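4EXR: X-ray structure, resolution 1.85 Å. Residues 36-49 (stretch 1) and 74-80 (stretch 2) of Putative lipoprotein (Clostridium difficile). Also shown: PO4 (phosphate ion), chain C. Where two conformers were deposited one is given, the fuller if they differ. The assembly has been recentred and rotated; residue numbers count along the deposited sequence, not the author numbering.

Stretch 1, residues 36-49: DAINIFKDKYKDAD
Stretch 2 (74-80) EYKMKID

Two tyrosines stack where the helix gives out: the rings of Tyr45 and Tyr75 lie offset over one another, centroids 4.1 Å apart and planes inclined by 22°, with Tyr45 CE1 only 3.4 Å from Tyr75 CD1. The CB of Tyr75 also sits over the Tyr45 ring, 4.2 Å from its centroid and 20° off the normal, a CH-pi contact that extends the overlap to the root of the side chain. No hydrogen bond joins the two stretches; the contact rests on apolar and aromatic packing and buries 464 Å² summed over both sides.

Residues 36-44 are helical, continuing a helix that begins earlier in the chain, with phi/psi near -65/-40. Residues 74-80 form an extended strand, phi/psi near -125/135 until Asp80 (-61/125). The axes approach to 9.6 Å, and their N-to-C directions diverge by 139°, so the segments run roughly antiparallel but obliquely. The register pairs residues as follows: the CA of Ala37 lies 6.8 Å from the CA of Ile79, the CA of Phe41 lies 7.0 Å from the CA of Met77, and the CA of Ala48 lies 8.1 Å from the CA of Tyr75.

Strand alternation directs Tyr75, Met77 and Ile79 toward the helix, all with chi1 m. Glu74 and Lys76 point away; Lys76, t,t,p,t, reaches a phosphate ion, probably from the crystallisation liquor, with NZ donating to PO4 O4 at 2.5 Å.

At the Ile79 end, Ile79 (m,t) brings CD1 to 4.0 Å from Ala37 CB and to 4.0 Å from Ile40 CG2. Ile40, also m,t, points toward the strand and shares its CG2 with the selenomethionine Met77, whose CE lies 3.8 Å away. Met77 (m,t,p) passes close to the helix backbone, its SE 3.8 Å from Phe41 CA. The same SE is 5.2 Å from the centroid of the Phe41 ring and 5.3 Å from the centroid of the Tyr45 ring, oblique to both. The CA-to-CB bond of Phe41 points sideways to the strand, but chi1 t and chi2 -88° carry its ring nearer, placing CD2 3.9 Å from Met77 CG and CE2 3.9 Å from Tyr75 CB.

Tyr45 is the first residue to leave helical geometry (-121/80), although its N still donates to Phe41 O at 2.9 Å. Its CA-to-CB bond points toward the strand, and chi1 m with chi2 -62° sets the ring for the stack. Lys44 NZ donates to Tyr45 OH at 3.2 Å. A type I turn from Tyr45 to Ala48, with Lys46 at -68/-19 and Asp47 at -106/2, is closed by Ala48 N donating to Tyr45 O at 3.1 Å. It returns Ala48 to the Tyr75 ring, with Ala48 CB 3.9 Å from Tyr75 CD2. Outside the packed surface, Lys46 NZ forms a salt bridge with Asp43 OD1 at 3.0 Å, linking the turn to the helix one residue before its end.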

# COMPACT_ATOMS: atom_id res chain seq x y z
N ASP A 36 11.28 -19.42 2.09
CA ASP A 36 12.04 -18.23 2.50
C ASP A 36 11.18 -16.97 2.49
O ASP A 36 11.33 -16.12 3.36
CB ASP A 36 13.26 -18.02 1.59
CG ASP A 36 14.46 -18.85 2.02
OD1 ASP A 36 14.38 -19.53 3.06
OD2 ASP A 36 15.50 -18.79 1.32
N ALA A 37 10.28 -16.85 1.51
CA ALA A 37 9.35 -15.72 1.47
C ALA A 37 8.42 -15.75 2.70
O ALA A 37 8.19 -14.73 3.34
CB ALA A 37 8.53 -15.76 0.19
N ILE A 38 7.89 -16.93 2.99
CA ILE A 38 7.10 -17.13 4.21
C ILE A 38 7.88 -16.72 5.46
O ILE A 38 7.36 -16.01 6.33
CB ILE A 38 6.65 -18.60 4.34
CG1 ILE A 38 5.61 -18.94 3.26
CG2 ILE A 38 6.10 -18.90 5.77
CD1 ILE A 38 5.24 -20.42 3.19
N ASN A 39 9.14 -17.15 5.55
CA ASN A 39 9.97 -16.83 6.72
C ASN A 39 10.30 -15.35 6.87
O ASN A 39 10.34 -14.84 7.99
CB ASN A 39 11.26 -17.68 6.73
CG ASN A 39 10.98 -19.16 6.97
OD1 ASN A 39 9.95 -19.53 7.52
ND2 ASN A 39 11.90 -20.01 6.53
N ILE A 40 10.53 -14.66 5.76
CA ILE A 40 10.75 -13.22 5.78
C ILE A 40 9.51 -12.52 6.35
O ILE A 40 9.60 -11.66 7.24
CB ILE A 40 11.08 -12.68 4.37
CG1 ILE A 40 12.48 -13.11 3.93
CG2 ILE A 40 10.99 -11.16 4.34
CD1 ILE A 40 12.70 -12.96 2.45
N PHE A 41 8.35 -12.93 5.87
CA PHE A 41 7.10 -12.34 6.35
C PHE A 41 6.92 -12.60 7.86
O PHE A 41 6.63 -11.68 8.63
CB PHE A 41 5.91 -12.92 5.58
CG PHE A 41 4.58 -12.35 6.01
CD1 PHE A 41 3.87 -12.93 7.06
CD2 PHE A 41 4.06 -11.24 5.38
CE1 PHE A 41 2.66 -12.40 7.48
CE2 PHE A 41 2.84 -10.70 5.79
CZ PHE A 41 2.14 -11.29 6.84
N LYS A 42 7.09 -13.85 8.26
CA LYS A 42 6.84 -14.25 9.64
C LYS A 42 7.83 -13.62 10.61
O LYS A 42 7.51 -13.34 11.76
CB LYS A 42 6.90 -15.76 9.77
CG LYS A 42 5.67 -16.48 9.27
CD LYS A 42 5.81 -17.95 9.54
CE LYS A 42 4.48 -18.66 9.44
NZ LYS A 42 4.65 -20.13 9.63
N ASP A 43 9.05 -13.41 10.12
CA ASP A 43 10.08 -12.78 10.93
C ASP A 43 9.75 -11.31 11.21
O ASP A 43 10.07 -10.80 12.29
CB ASP A 43 11.44 -12.90 10.24
CG ASP A 43 12.56 -12.29 11.06
OD1 ASP A 43 12.53 -12.44 12.30
OD2 ASP A 43 13.47 -11.67 10.46
N LYS A 44 9.12 -10.64 10.26
CA LYS A 44 8.79 -9.22 10.39
C LYS A 44 7.49 -9.02 11.19
O LYS A 44 7.37 -8.09 11.98
CB LYS A 44 8.65 -8.57 9.02
CG LYS A 44 8.23 -7.11 9.05
CD LYS A 44 9.43 -6.18 8.99
CE LYS A 44 9.04 -4.73 9.28
NZ LYS A 44 8.23 -4.09 8.20
N TYR A 45 6.53 -9.90 10.95
CA TYR A 45 5.22 -9.81 11.57
C TYR A 45 4.98 -11.09 12.36
O TYR A 45 4.28 -12.00 11.92
CB TYR A 45 4.15 -9.57 10.49
CG TYR A 45 4.40 -8.28 9.73
CD1 TYR A 45 4.36 -7.06 10.40
CD2 TYR A 45 4.69 -8.28 8.37
CE1 TYR A 45 4.59 -5.87 9.73
CE2 TYR A 45 4.93 -7.08 7.69
CZ TYR A 45 4.88 -5.89 8.38
OH TYR A 45 5.10 -4.69 7.72
N LYS A 46 5.58 -11.12 13.55
CA LYS A 46 5.68 -12.34 14.34
C LYS A 46 4.36 -12.87 14.88
O LYS A 46 4.25 -14.04 15.23
CB LYS A 46 6.67 -12.13 15.50
CG LYS A 46 8.08 -11.77 15.03
CD LYS A 46 9.00 -11.47 16.20
CE LYS A 46 10.38 -11.06 15.70
NZ LYS A 46 11.01 -12.13 14.87
N ASP A 47 3.34 -12.01 14.93
CA ASP A 47 2.03 -12.42 15.44
C ASP A 47 0.98 -12.60 14.34
O ASP A 47 -0.18 -12.92 14.61
CB ASP A 47 1.53 -11.42 16.49
CG ASP A 47 0.36 -11.97 17.30
OD1 ASP A 47 0.33 -13.20 17.55
OD2 ASP A 47 -0.53 -11.17 17.67
N ALA A 48 1.39 -12.41 13.09
CA ALA A 48 0.44 -12.47 11.98
C ALA A 48 0.27 -13.89 11.45
O ALA A 48 1.21 -14.69 11.48
CB ALA A 48 0.90 -11.54 10.84
N ASP A 49 -0.93 -14.20 10.95
CA ASP A 49 -1.19 -15.45 10.24
C ASP A 49 -1.24 -15.19 8.75
O ASP A 49 -1.90 -14.26 8.31
CB ASP A 49 -2.53 -16.04 10.66
CG ASP A 49 -2.56 -16.44 12.11
OD1 ASP A 49 -1.57 -17.04 12.60
OD2 ASP A 49 -3.58 -16.15 12.78
N GLU A 74 -3.99 -5.81 8.48
CA GLU A 74 -3.55 -6.70 7.41
C GLU A 74 -2.18 -6.24 6.94
O GLU A 74 -1.87 -5.04 6.97
CB GLU A 74 -4.53 -6.72 6.24
CG GLU A 74 -4.98 -5.37 5.75
CD GLU A 74 -6.05 -5.50 4.68
OE1 GLU A 74 -6.01 -6.49 3.92
OE2 GLU A 74 -6.94 -4.62 4.61
N TYR A 75 -1.38 -7.20 6.51
CA TYR A 75 0.00 -6.94 6.13
C TYR A 75 0.21 -7.57 4.76
O TYR A 75 -0.28 -8.66 4.50
CB TYR A 75 0.97 -7.60 7.10
CG TYR A 75 0.81 -7.15 8.52
CD1 TYR A 75 1.32 -5.93 8.94
CD2 TYR A 75 0.15 -7.95 9.46
CE1 TYR A 75 1.17 -5.51 10.26
CE2 TYR A 75 0.02 -7.54 10.77
CZ TYR A 75 0.52 -6.32 11.16
OH TYR A 75 0.38 -5.91 12.47
N LYS A 76 0.94 -6.87 3.90
CA LYS A 76 1.23 -7.41 2.58
C LYS A 76 2.68 -7.12 2.23
O LYS A 76 3.15 -5.99 2.34
CB LYS A 76 0.30 -6.84 1.52
CG LYS A 76 0.62 -7.36 0.12
CD LYS A 76 -0.42 -6.95 -0.91
CE LYS A 76 -0.37 -5.46 -1.17
NZ LYS A 76 -1.26 -5.10 -2.31
N MSE A 77 3.39 -8.17 1.85
CA MSE A 77 4.77 -8.00 1.44
C MSE A 77 4.96 -8.55 0.04
O MSE A 77 4.39 -9.58 -0.31
CB MSE A 77 5.74 -8.71 2.39
CG MSE A 77 5.81 -8.10 3.78
SE MSE A 77 7.28 -8.85 4.80
CE MSE A 77 8.77 -8.06 3.83
N LYS A 78 5.74 -7.84 -0.75
CA LYS A 78 6.18 -8.35 -2.05
C LYS A 78 7.68 -8.54 -2.01
O LYS A 78 8.41 -7.66 -1.58
CB LYS A 78 5.78 -7.42 -3.19
CG LYS A 78 4.28 -7.40 -3.46
CD LYS A 78 3.96 -6.50 -4.64
CE LYS A 78 2.49 -6.56 -5.00
NZ LYS A 78 2.08 -5.37 -5.80
N ILE A 79 8.12 -9.72 -2.44
CA ILE A 79 9.52 -10.12 -2.36
C ILE A 79 9.96 -10.64 -3.72
O ILE A 79 9.31 -11.52 -4.30
CB ILE A 79 9.69 -11.24 -1.31
CG1 ILE A 79 9.30 -10.74 0.09
CG2 ILE A 79 11.13 -11.74 -1.30
CD1 ILE A 79 8.81 -11.83 1.01
N ASP A 80 11.06 -10.09 -4.24
CA ASP A 80 11.65 -10.61 -5.48
C ASP A 80 12.08 -12.06 -5.30
O ASP A 80 12.84 -12.39 -4.39
CB ASP A 80 12.86 -9.74 -5.87
CG ASP A 80 13.41 -10.09 -7.26
OD1 ASP A 80 13.74 -11.26 -7.53
OD2 ASP A 80 13.54 -9.16 -8.09
P PO4 C . -1.13 -1.62 -3.53
O1 PO4 C . -1.60 -2.22 -4.83
O2 PO4 C . -0.06 -0.58 -3.82
O3 PO4 C . -2.28 -0.97 -2.81
O4 PO4 C . -0.54 -2.70 -2.68